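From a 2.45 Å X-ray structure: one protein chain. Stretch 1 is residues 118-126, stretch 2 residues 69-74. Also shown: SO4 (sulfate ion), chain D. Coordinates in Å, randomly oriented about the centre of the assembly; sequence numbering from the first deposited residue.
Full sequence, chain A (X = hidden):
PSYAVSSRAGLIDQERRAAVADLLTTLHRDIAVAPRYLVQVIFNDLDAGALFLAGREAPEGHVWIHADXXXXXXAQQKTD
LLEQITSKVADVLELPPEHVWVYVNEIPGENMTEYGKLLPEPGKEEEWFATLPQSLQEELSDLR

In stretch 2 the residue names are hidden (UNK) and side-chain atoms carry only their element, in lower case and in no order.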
ATOM      1  N   LEU A 118      -8.345  14.274  12.497  1.00 30.36           N
ATOM      2  CA  LEU A 118      -7.890  14.475  11.126  1.00 25.76           C
ATOM      3  C   LEU A 118      -6.633  15.321  11.149  1.00 23.91           C
ATOM      4  O   LEU A 118      -6.488  16.216  11.983  1.00 23.69           O
ATOM      5  CB  LEU A 118      -8.970  15.143  10.274  1.00 24.76           C
ATOM      6  CG  LEU A 118     -10.122  14.182   9.983  1.00 36.18           C
ATOM      7  CD1 LEU A 118     -11.386  14.898   9.558  1.00 38.38           C
ATOM      8  CD2 LEU A 118      -9.695  13.180   8.927  1.00 36.47           C
ATOM      9  N   LEU A 119      -5.696  14.982  10.298  1.00 25.84           N
ATOM     10  CA  LEU A 119      -4.408  15.661  10.288  1.00 28.21           C
ATOM     11  C   LEU A 119      -4.489  16.930   9.456  1.00 30.93           C
ATOM     12  O   LEU A 119      -5.293  17.016   8.526  1.00 30.45           O
ATOM     13  CB  LEU A 119      -3.322  14.760   9.714  1.00 26.14           C
ATOM     14  CG  LEU A 119      -2.804  13.658  10.630  1.00 37.79           C
ATOM     15  CD1 LEU A 119      -1.464  13.117  10.147  1.00 31.43           C
ATOM     16  CD2 LEU A 119      -2.673  14.178  12.059  1.00 30.67           C
ATOM     17  N   PRO A 120      -3.696  17.945   9.777  1.00 32.33           N
ATOM     18  CA  PRO A 120      -3.740  19.170   8.982  1.00 28.16           C
ATOM     19  C   PRO A 120      -2.742  19.148   7.846  1.00 33.18           C
ATOM     20  O   PRO A 120      -1.904  18.243   7.733  1.00 33.36           O
ATOM     21  CB  PRO A 120      -3.358  20.241  10.002  1.00 30.36           C
ATOM     22  CG  PRO A 120      -2.282  19.517  10.793  1.00 31.68           C
ATOM     23  CD  PRO A 120      -2.742  18.070  10.895  1.00 28.88           C
ATOM     24  N   GLU A 121      -2.838  20.200   7.032  1.00 42.21           N
ATOM     25  CA  GLU A 121      -1.750  20.654   6.176  1.00 39.89           C
ATOM     26  C   GLU A 121      -0.368  20.574   6.825  1.00 40.18           C
ATOM     27  O   GLU A 121      -0.207  20.901   8.015  1.00 39.30           O
ATOM     28  CB  GLU A 121      -1.999  22.113   5.836  1.00 45.36           C
ATOM     29  CG  GLU A 121      -0.885  22.794   5.145  1.00 57.78           C
ATOM     30  CD  GLU A 121      -1.231  24.163   4.650  1.00 67.89           C
ATOM     31  OE1 GLU A 121      -2.396  24.348   4.260  1.00 72.48           O
ATOM     32  OE2 GLU A 121      -0.438  25.133   4.902  1.00 72.67           O
ATOM     33  N   PRO A 122       0.652  20.176   6.048  1.00 40.92           N
ATOM     34  CA  PRO A 122       2.037  20.209   6.538  1.00 43.64           C
ATOM     35  C   PRO A 122       2.437  21.632   6.854  1.00 39.73           C
ATOM     36  O   PRO A 122       2.146  22.546   6.091  1.00 44.06           O
ATOM     37  CB  PRO A 122       2.868  19.626   5.388  1.00 31.87           C
ATOM     38  CG  PRO A 122       1.924  19.579   4.229  1.00 33.24           C
ATOM     39  CD  PRO A 122       0.544  19.509   4.742  1.00 32.09           C
ATOM     40  N   GLY A 123       3.089  21.812   7.997  1.00 43.17           N
ATOM     41  CA  GLY A 123       3.456  23.124   8.479  1.00 37.97           C
ATOM     42  C   GLY A 123       2.493  23.713   9.493  1.00 40.33           C
ATOM     43  O   GLY A 123       2.849  24.681  10.174  1.00 43.65           O
ATOM     44  N   LYS A 124       1.271  23.192   9.570  1.00 34.98           N
ATOM     45  CA  LYS A 124       0.265  23.656  10.512  1.00 36.41           C
ATOM     46  C   LYS A 124       0.145  22.760  11.746  1.00 34.99           C
ATOM     47  O   LYS A 124      -0.944  22.633  12.314  1.00 31.07           O
ATOM     48  CB  LYS A 124      -1.071  23.782   9.787  1.00 38.07           C
ATOM     49  CG  LYS A 124      -1.019  24.836   8.699  1.00 39.51           C
ATOM     50  CD  LYS A 124      -1.454  26.209   9.230  1.00 40.33           C
ATOM     51  CE  LYS A 124      -0.724  27.333   8.501  1.00 52.90           C
ATOM     52  NZ  LYS A 124      -0.476  27.067   7.035  1.00 52.99           N
ATOM     53  N   GLU A 125       1.229  22.094  12.149  1.00 35.32           N
ATOM     54  CA  GLU A 125       1.136  21.164  13.268  1.00 32.67           C
ATOM     55  C   GLU A 125       0.929  21.877  14.603  1.00 31.80           C
ATOM     56  O   GLU A 125       0.285  21.312  15.492  1.00 35.83           O
ATOM     57  CB  GLU A 125       2.381  20.281  13.339  1.00 35.05           C
ATOM     58  CG  GLU A 125       2.475  19.248  12.232  1.00 36.46           C
ATOM     59  CD  GLU A 125       3.134  19.781  10.976  1.00 40.69           C
ATOM     60  OE1 GLU A 125       3.699  20.891  11.050  1.00 41.66           O
ATOM     61  OE2 GLU A 125       3.100  19.086   9.926  1.00 40.42           O
ATOM     62  N   GLU A 126       1.472  23.088  14.783  1.00 27.56           N
ATOM     63  CA  GLU A 126       1.245  23.827  16.035  1.00 33.69           C
ATOM     64  C   GLU A 126      -0.234  24.144  16.223  1.00 32.05           C
ATOM     65  O   GLU A 126      -0.785  23.977  17.318  1.00 25.66           O
ATOM     66  CB  GLU A 126       2.035  25.129  16.046  1.00 36.66           C
ATOM     67  CG  GLU A 126       3.467  25.058  16.536  1.00 50.89           C
ATOM     68  CD  GLU A 126       4.133  26.432  16.440  1.00 66.32           C
ATOM     69  OE1 GLU A 126       3.785  27.179  15.498  1.00 72.56           O
ATOM     70  OE2 GLU A 126       4.984  26.780  17.292  1.00 67.20           O
ATOM     71  N   UNK A  69       2.968  10.019   2.916  1.00 28.66           N
ATOM     72  CA  UNK A  69       3.191  11.342   3.485  1.00 28.43           C
ATOM     73  C   UNK A  69       2.100  12.285   2.982  1.00 28.96           C
ATOM     74  O   UNK A  69       1.431  12.036   1.974  1.00 28.13           O
ATOM     75  c   UNK A  69       4.621  12.356   1.676  1.00 26.76           C
ATOM     76  c   UNK A  69       5.797  13.231   1.370  1.00 23.93           C
ATOM     77  c   UNK A  69       5.692  10.920   3.493  1.00 26.26           C
ATOM     78  c   UNK A  69       4.579  11.918   3.147  1.00 33.57           C
ATOM     79  N   UNK A  70       1.928  13.386   3.697  1.00 31.02           N
ATOM     80  CA  UNK A  70       0.950  14.389   3.301  1.00 30.57           C
ATOM     81  C   UNK A  70       1.378  15.119   2.034  1.00 29.70           C
ATOM     82  O   UNK A  70       2.561  15.408   1.824  1.00 28.87           O
ATOM     83  c   UNK A  70      -0.258  15.776   6.674  1.00 32.00           C
ATOM     84  n   UNK A  70       2.659  16.585   8.744  1.00 32.88           N
ATOM     85  n   UNK A  70       1.052  15.771   7.316  1.00 33.83           N
ATOM     86  c   UNK A  70       0.757  15.389   4.433  1.00 28.51           C
ATOM     87  n   UNK A  70       0.605  17.600   8.634  1.00 31.04           N
ATOM     88  c   UNK A  70       1.437  16.650   8.235  1.00 32.20           C
ATOM     89  c   UNK A  70      -0.256  14.942   5.422  1.00 25.54           C
ATOM     90  N   UNK A  71       0.406  15.405   1.173  1.00 29.34           N
ATOM     91  CA  UNK A  71       0.686  16.278   0.044  1.00 33.86           C
ATOM     92  C   UNK A  71       0.813  17.728   0.518  1.00 33.11           C
ATOM     93  O   UNK A  71       0.383  18.091   1.621  1.00 28.67           O
ATOM     94  o   UNK A  71      -1.645  15.896  -0.450  1.00 35.97           O
ATOM     95  c   UNK A  71      -0.386  16.123  -1.035  1.00 31.92           C
ATOM     96  N   UNK A  72       1.467  18.551  -0.311  1.00 29.27           N
ATOM     97  CA  UNK A  72       1.682  19.956  -0.011  1.00 29.91           C
ATOM     98  C   UNK A  72       3.109  20.324   0.335  1.00 34.73           C
ATOM     99  O   UNK A  72       3.381  21.500   0.620  1.00 37.69           O
ATOM    100  N   UNK A  73       4.030  19.366   0.295  1.00 37.10           N
ATOM    101  CA  UNK A  73       5.433  19.596   0.605  1.00 38.15           C
ATOM    102  C   UNK A  73       6.171  20.035  -0.653  1.00 38.86           C
ATOM    103  O   UNK A  73       5.761  19.721  -1.779  1.00 38.72           O
ATOM    104  c   UNK A  73       5.770  17.714   5.972  1.00 36.73           C
ATOM    105  n   UNK A  73       5.057  17.275   6.997  1.00 37.88           N
ATOM    106  c   UNK A  73       6.081  18.324   1.169  1.00 34.65           C
ATOM    107  c   UNK A  73       6.242  17.678   3.572  1.00 33.82           C
ATOM    108  n   UNK A  73       5.515  17.261   4.754  1.00 34.07           N
ATOM    109  c   UNK A  73       5.350  17.689   2.347  1.00 34.23           C
ATOM    110  n   UNK A  73       6.733  18.606   6.167  1.00 36.45           N
ATOM    111  N   UNK A  74       7.263  20.774  -0.457  1.00 34.78           N
ATOM    112  CA  UNK A  74       8.018  21.260  -1.598  1.00 34.90           C
ATOM    113  C   UNK A  74       8.693  20.102  -2.317  1.00 33.27           C
ATOM    114  O   UNK A  74       8.963  19.046  -1.740  1.00 37.56           O
ATOM    115  c   UNK A  74       8.479  23.328  -0.242  1.00 32.44           C
ATOM    116  o   UNK A  74      10.150  21.609  -0.513  1.00 32.02           O
ATOM    117  c   UNK A  74       9.076  22.278  -1.174  1.00 37.75           C
TER
HETATM  118  S   SO4 D 201       3.881  13.952   6.682  1.00 32.45           S
HETATM  119  O1  SO4 D 201       3.728  14.809   5.430  1.00 34.12           O
HETATM  120  O2  SO4 D 201       4.395  12.598   6.299  1.00 33.73           O
HETATM  121  O3  SO4 D 201       2.559  13.810   7.411  1.00 39.24           O
HETATM  122  O4  SO4 D 201       4.964  14.480   7.594  1.00 31.01           O

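Position 69 carries four side-chain carbons, forked at the first, with one arm two carbons long; none of them touches stretch 1. That beta-branched pattern is isoleucine. Ile69 lies in a strand and is buried; a branched aliphatic side chain suits such a place. Its CB lies 3.2 Å from sulfate O2.

Position 70 has three carbons, a nitrogen, and then a carbon bearing two more nitrogens. Its CB points toward stretch 1, and one terminal nitrogen lies 2.7 Å from Pro120 O while the other lies 2.8 Å from Glu125 OE2. Only arginine has this chain. Arg70 is buried, so its charge and donors need partners, and the planar guanidinium finds them along its edge: NH1 donates to Pro120 O, NH2 forms a salt bridge with Glu125 OE2, and NE makes a very short 2.5 Å hydrogen bond to sulfate O3. One face is covered by Pro122, whose CA is 3.6 Å from NH1.

Position 71 shows one carbon and one oxygen. Its CA-to-CB bond points away from stretch 1, and the side chain comes no nearer than 6.7 Å, from CB to Pro122 CG; the contact comes from the backbone, whose O lies 3.4 Å from Pro122 CG. This is serine. The small polar side chain of Ser71 suits a partly exposed site where nothing of stretch 1 needs to be reached.

Position 72 has no side-chain atoms; its backbone C lies 4.1 Å from Pro122 CG. It is therefore glycine. With phi/psi of 108/2, a CB would be jammed against the carbonyl O of Ser71; it would also sit tightly against Pro122 CG. Gly72 thus allows these backbone angles while leaving room for Pro122.

Position 73 repeats the pattern of three carbons, a nitrogen and a carbon with two nitrogens; that last carbon lies 3.5 Å from Pro122 CB. It too is arginine. The CB of Arg73 points sideways, but its long, flat, charged end comes nearer, with Pro122 CB over one face of the guanidinium. NE donates to sulfate O1 at 3.1 Å, and NH2 makes a long salt bridge of 4.0 Å to Glu125 OE2.

Position 74 has one carbon carrying an oxygen and a carbon, and does not reach stretch 1. This is threonine. Thr74's hydroxyl caps a helix that begins just past the stretch, a role well served by a short polar side chain.

The contact therefore rests on two arginines and one proline. Pro122 covers a face of each guanidinium, while Glu125 and the sulfate supply negative charge. This compensation matters because Arg70 NH2 and Arg73 NH2 are 3.0 Å apart, two donors that cannot bond to each other. Glu125 OE2 also accepts a weak hydrogen bond from Gly123 N at 3.3 Å, which ties the acid to the turn carrying Pro122.

Stretch 2 69-74: IRSGRT
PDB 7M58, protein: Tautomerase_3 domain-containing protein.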